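Local coordinates for protein aldehyde dehydrogenase (Listeria monocytogenes, PDB 3K9D) that probably acts as an oxidoreductase on aldehyde or oxo groups, with NAD or NADP as the acceptor, at residues K243-N247 with G248-A252; K6-R9 with S10-E13. One frame throughout, in Å; residues are numbered along the deposited sequence.

Contact 1 of 2, residues K243-N247 with G248-A252; sequences KTFDN and GTICA
Asp246 and Thr249 meet across a beta turn in the buried loop between helix 232-243 and strand 256-260, probably the counterpart of the loop that holds the nucleophilic cysteine in aldehyde dehydrogenases. Thr249 OG1 gives its proton to Asp246 OD2 at 2.6 Å, on the anti lone pair of that oxygen. Asp246 reaches across because its CG stands opposite the backbone N (chi1 -155°). Thr249 CG2 rests on the main chain as well, 3.4 Å from Asp246 O. The second side-chain pair is apolar: Ile250 CD1 touches Phe245 CD2 at the ring edge, close to the ring plane, at 3.7 Å.

The backbone positions both pairs: Gly248 N bonds to Phe245 O at 3.0 Å, approaching from above the carbonyl plane and closing the beta turn. Asp246 and Asn247, both with positive phi (60° and 49°), form its left-handed centre. Gly248 follows with positive phi of its own, which suits glycine.

Farther out, Lys70 and Lys73 make salt bridges to Asp246 OD2, and Ile66 N bonds to OD1, gripping both carboxylate oxygens. Helix 67-85 and Leu452 of the second subunit pack on Phe245. Lys243 NZ bonds to Glu254 O and to a water, 2.8 Å away, that donates to Gly248 O.

Contact 2 of 2, residues K6-R9 with S10-E13; sequences KDLR and SIQE
Leu8 and Ile11 lie side by side along helix 6-28 because Leu8 CG and Ile11 CG1 both stand opposite the carbonyl carbon, beside the backbone N (chi1 -56° and -67°). The two side chains point the same way, and Leu8 CD2 comes within a loose 4.2 Å of Ile11 CD1. The Ile11 branch also runs over the preceding turn, with CG1 3.3 Å from Asp7 O.

Ile11 N donates to Asp7 O at 2.9 Å in a nearly straight bond (171° at the hydrogen). Its neighbours in the alpha-helical ladder are Ser10 N to Lys6 O, Gln12 N to Leu8 O and Glu13 N to Arg9 O. Arg9 bends at its third torsion, and one guanidinium face sits over Lys6 CA, off centre toward the rim; its NE bonds back to Glu4 O.

Polar ties to the rest of the fold include Ser10 OG, bonded to Thr179 OG1 and Val177 O, and Glu13 OE2, bonded to Thr176 OG1. Ile11 rests on Gln181 and Gln185 of helix 180-188. Local backbone bonds thus set the shape of this stretch of helix, while those side-chain bonds fix the start of helix 6-28 to loop residues 176-179.

How the contacts relate
Contact 1 is a core contact, centred about 11 Å from the centre of the chain; contact 2 is a surface one, about 28 Å from it. Their centres are about 34 Å apart and they share no helix, strand or loop. In contact 1 an irregular loop is held by a carboxylate with lysines around it, by bridging waters, and by an aromatic ring that also meets the second subunit. Contact 2 is a regular helical repeat near the N-terminus, where main-chain bonds dominate and no other chain of the assembly touches the segments. Here the buried loop depends largely on side chains and waters, where the surface helix depends mainly on its main chain.

Contact 1 of 2, residues K243-N247 with G248-A252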
loop_
_atom_site.group_PDB
_atom_site.type_symbol
_atom_site.label_atom_id
_atom_site.label_comp_id
_atom_site.label_asym_id
_atom_site.label_seq_id
_atom_site.Cartn_x
_atom_site.Cartn_y
_atom_site.Cartn_z
ATOM N N LYS A 243 13.533 19.663 19.276
ATOM C CA LYS A 243 14.881 19.401 18.807
ATOM C C LYS A 243 15.802 18.836 19.898
ATOM O O LYS A 243 16.693 18.037 19.594
ATOM C CB LYS A 243 15.462 20.661 18.123
ATOM C CG LYS A 243 16.782 20.482 17.445
ATOM C CD LYS A 243 16.674 19.422 16.389
ATOM C CE LYS A 243 17.977 19.254 15.713
ATOM N NZ LYS A 243 17.986 18.202 14.651
ATOM N N THR A 244 15.556 19.214 21.159
ATOM C CA THR A 244 16.303 18.659 22.294
ATOM C C THR A 244 15.680 17.396 22.897
ATOM O O THR A 244 16.314 16.734 23.714
ATOM C CB THR A 244 16.463 19.685 23.444
ATOM O OG1 THR A 244 15.174 19.987 23.981
ATOM C CG2 THR A 244 17.101 20.973 22.950
ATOM N N PHE A 245 14.441 17.078 22.515
ATOM C CA PHE A 245 13.739 15.896 23.020
ATOM C C PHE A 245 14.464 14.594 22.670
ATOM O O PHE A 245 14.576 14.244 21.497
ATOM C CB PHE A 245 12.295 15.843 22.503
ATOM C CG PHE A 245 11.437 14.837 23.222
ATOM C CD1 PHE A 245 10.911 15.127 24.479
ATOM C CD2 PHE A 245 11.160 13.609 22.655
ATOM C CE1 PHE A 245 10.130 14.209 25.151
ATOM C CE2 PHE A 245 10.374 12.680 23.332
ATOM C CZ PHE A 245 9.861 12.988 24.575
ATOM N N ASP A 246 14.951 13.904 23.706
ATOM C CA ASP A 246 15.758 12.684 23.584
ATOM C C ASP A 246 17.052 12.922 22.787
ATOM O O ASP A 246 17.529 12.034 22.080
ATOM C CB ASP A 246 14.913 11.533 22.993
ATOM C CG ASP A 246 15.436 10.156 23.371
ATOM O OD1 ASP A 246 15.720 9.940 24.563
ATOM O OD2 ASP A 246 15.540 9.284 22.478
ATOM N N ASN A 247 17.606 14.134 22.914
ATOM C CA ASN A 247 18.707 14.639 22.064
ATOM C C ASN A 247 18.474 14.464 20.540
ATOM O O ASN A 247 19.394 14.112 19.813
ATOM C CB ASN A 247 20.063 14.024 22.474
ATOM C CG ASN A 247 20.387 14.212 23.957
ATOM O OD1 ASN A 247 20.120 15.257 24.528
ATOM N ND2 ASN A 247 20.979 13.203 24.566
ATOM N N GLY A 248 17.238 14.676 20.086
ATOM C CA GLY A 248 16.908 14.718 18.645
ATOM C C GLY A 248 16.732 13.403 17.883
ATOM O O GLY A 248 16.883 13.368 16.656
ATOM N N THR A 249 16.405 12.319 18.589
ATOM C CA THR A 249 16.259 10.989 17.956
ATOM C C THR A 249 15.003 10.759 17.117
ATOM O O THR A 249 14.947 9.821 16.323
ATOM C CB THR A 249 16.258 9.863 19.008
ATOM O OG1 THR A 249 15.279 10.172 20.000
ATOM C CG2 THR A 249 17.627 9.710 19.647
ATOM N N ILE A 250 13.980 11.576 17.324
ATOM C CA ILE A 250 12.732 11.444 16.584
ATOM C C ILE A 250 12.883 12.129 15.222
ATOM O O ILE A 250 13.382 13.251 15.144
ATOM C CB ILE A 250 11.539 11.991 17.431
ATOM C CG1 ILE A 250 11.340 11.107 18.681
ATOM C CG2 ILE A 250 10.231 12.048 16.618
ATOM C CD1 ILE A 250 10.309 11.624 19.658
ATOM N N CYS A 251 12.455 11.443 14.154
ATOM C CA CYS A 251 12.615 11.892 12.752
ATOM C C CYS A 251 11.755 13.085 12.321
ATOM O O CYS A 251 12.072 13.757 11.337
ATOM C CB CYS A 251 12.306 10.722 11.815
ATOM S SG CYS A 251 10.698 9.990 12.178
ATOM N N ALA A 252 10.665 13.342 13.045
ATOM C CA ALA A 252 9.795 14.485 12.762
ATOM C C ALA A 252 10.297 15.816 13.397
ATOM O O ALA A 252 9.723 16.886 13.166
ATOM C CB ALA A 252 8.370 14.176 13.174
HETATM O O HOH W 1 16.922 15.703 15.224
HETATM O O HOH W 2 13.565 14.366 19.000
#

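Contact 2 of 2, residues K6-R9 with S10-E13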
loop_
_atom_site.group_PDB
_atom_site.type_symbol
_atom_site.label_atom_id
_atom_site.label_comp_id
_atom_site.label_asym_id
_atom_site.label_seq_id
_atom_site.Cartn_x
_atom_site.Cartn_y
_atom_site.Cartn_z
ATOM N N LYS A 6 26.194 -18.631 13.023
ATOM C CA LYS A 6 25.296 -17.602 13.527
ATOM C C LYS A 6 24.220 -17.229 12.522
ATOM O O LYS A 6 23.060 -17.039 12.895
ATOM C CB LYS A 6 26.093 -16.356 13.938
ATOM C CG LYS A 6 25.333 -15.440 14.880
ATOM C CD LYS A 6 26.146 -14.228 15.318
ATOM C CE LYS A 6 25.930 -13.036 14.403
ATOM N NZ LYS A 6 26.138 -11.746 15.114
ATOM N N ASP A 7 24.614 -17.126 11.253
ATOM C CA ASP A 7 23.693 -16.745 10.185
ATOM C C ASP A 7 22.606 -17.811 9.943
ATOM O O ASP A 7 21.434 -17.482 9.795
ATOM C CB ASP A 7 24.453 -16.365 8.893
ATOM C CG ASP A 7 25.344 -17.496 8.335
ATOM O OD1 ASP A 7 25.912 -18.311 9.098
ATOM O OD2 ASP A 7 25.498 -17.541 7.097
ATOM N N LEU A 8 23.005 -19.077 9.981
ATOM C CA LEU A 8 22.096 -20.202 9.753
ATOM C C LEU A 8 21.194 -20.494 10.948
ATOM O O LEU A 8 20.032 -20.860 10.757
ATOM C CB LEU A 8 22.876 -21.447 9.351
ATOM C CG LEU A 8 23.790 -21.317 8.121
ATOM C CD1 LEU A 8 24.647 -22.540 7.983
ATOM C CD2 LEU A 8 23.029 -21.022 6.821
ATOM N N ARG A 9 21.727 -20.348 12.165
ATOM C CA ARG A 9 20.893 -20.363 13.382
ATOM C C ARG A 9 19.831 -19.258 13.344
ATOM O O ARG A 9 18.681 -19.492 13.705
ATOM C CB ARG A 9 21.741 -20.220 14.652
ATOM C CG ARG A 9 22.538 -21.454 15.045
ATOM C CD ARG A 9 23.124 -21.282 16.453
ATOM N NE ARG A 9 24.282 -20.380 16.509
ATOM C CZ ARG A 9 24.267 -19.124 16.957
ATOM N NH1 ARG A 9 23.145 -18.561 17.398
ATOM N NH2 ARG A 9 25.391 -18.421 16.956
ATOM N N SER A 10 20.227 -18.067 12.890
ATOM C CA SER A 10 19.326 -16.919 12.779
ATOM C C SER A 10 18.219 -17.083 11.725
ATOM O O SER A 10 17.062 -16.785 12.024
ATOM C CB SER A 10 20.115 -15.632 12.553
ATOM O OG SER A 10 19.266 -14.524 12.290
ATOM N N ILE A 11 18.576 -17.540 10.516
ATOM C CA ILE A 11 17.597 -17.926 9.492
ATOM C C ILE A 11 16.594 -18.963 10.033
ATOM O O ILE A 11 15.365 -18.784 9.917
ATOM C CB ILE A 11 18.281 -18.496 8.219
ATOM C CG1 ILE A 11 19.083 -17.409 7.512
ATOM C CG2 ILE A 11 17.239 -19.056 7.246
ATOM C CD1 ILE A 11 20.199 -17.929 6.608
ATOM N N GLN A 12 17.127 -20.031 10.626
ATOM C CA GLN A 12 16.298 -21.064 11.248
ATOM C C GLN A 12 15.313 -20.467 12.251
ATOM O O GLN A 12 14.126 -20.794 12.224
ATOM C CB GLN A 12 17.157 -22.121 11.943
ATOM C CG GLN A 12 16.354 -23.336 12.453
ATOM C CD GLN A 12 15.864 -24.229 11.324
ATOM O OE1 GLN A 12 16.601 -25.090 10.849
ATOM N NE2 GLN A 12 14.621 -24.034 10.896
ATOM N N GLU A 13 15.803 -19.552 13.090
ATOM C CA GLU A 13 14.985 -18.950 14.139
ATOM C C GLU A 13 13.801 -18.205 13.560
ATOM O O GLU A 13 12.678 -18.364 14.011
ATOM C CB GLU A 13 15.816 -18.004 14.989
ATOM C CG GLU A 13 15.208 -17.760 16.356
ATOM C CD GLU A 13 15.670 -16.465 16.985
ATOM O OE1 GLU A 13 16.639 -15.846 16.482
ATOM O OE2 GLU A 13 15.050 -16.070 17.990
#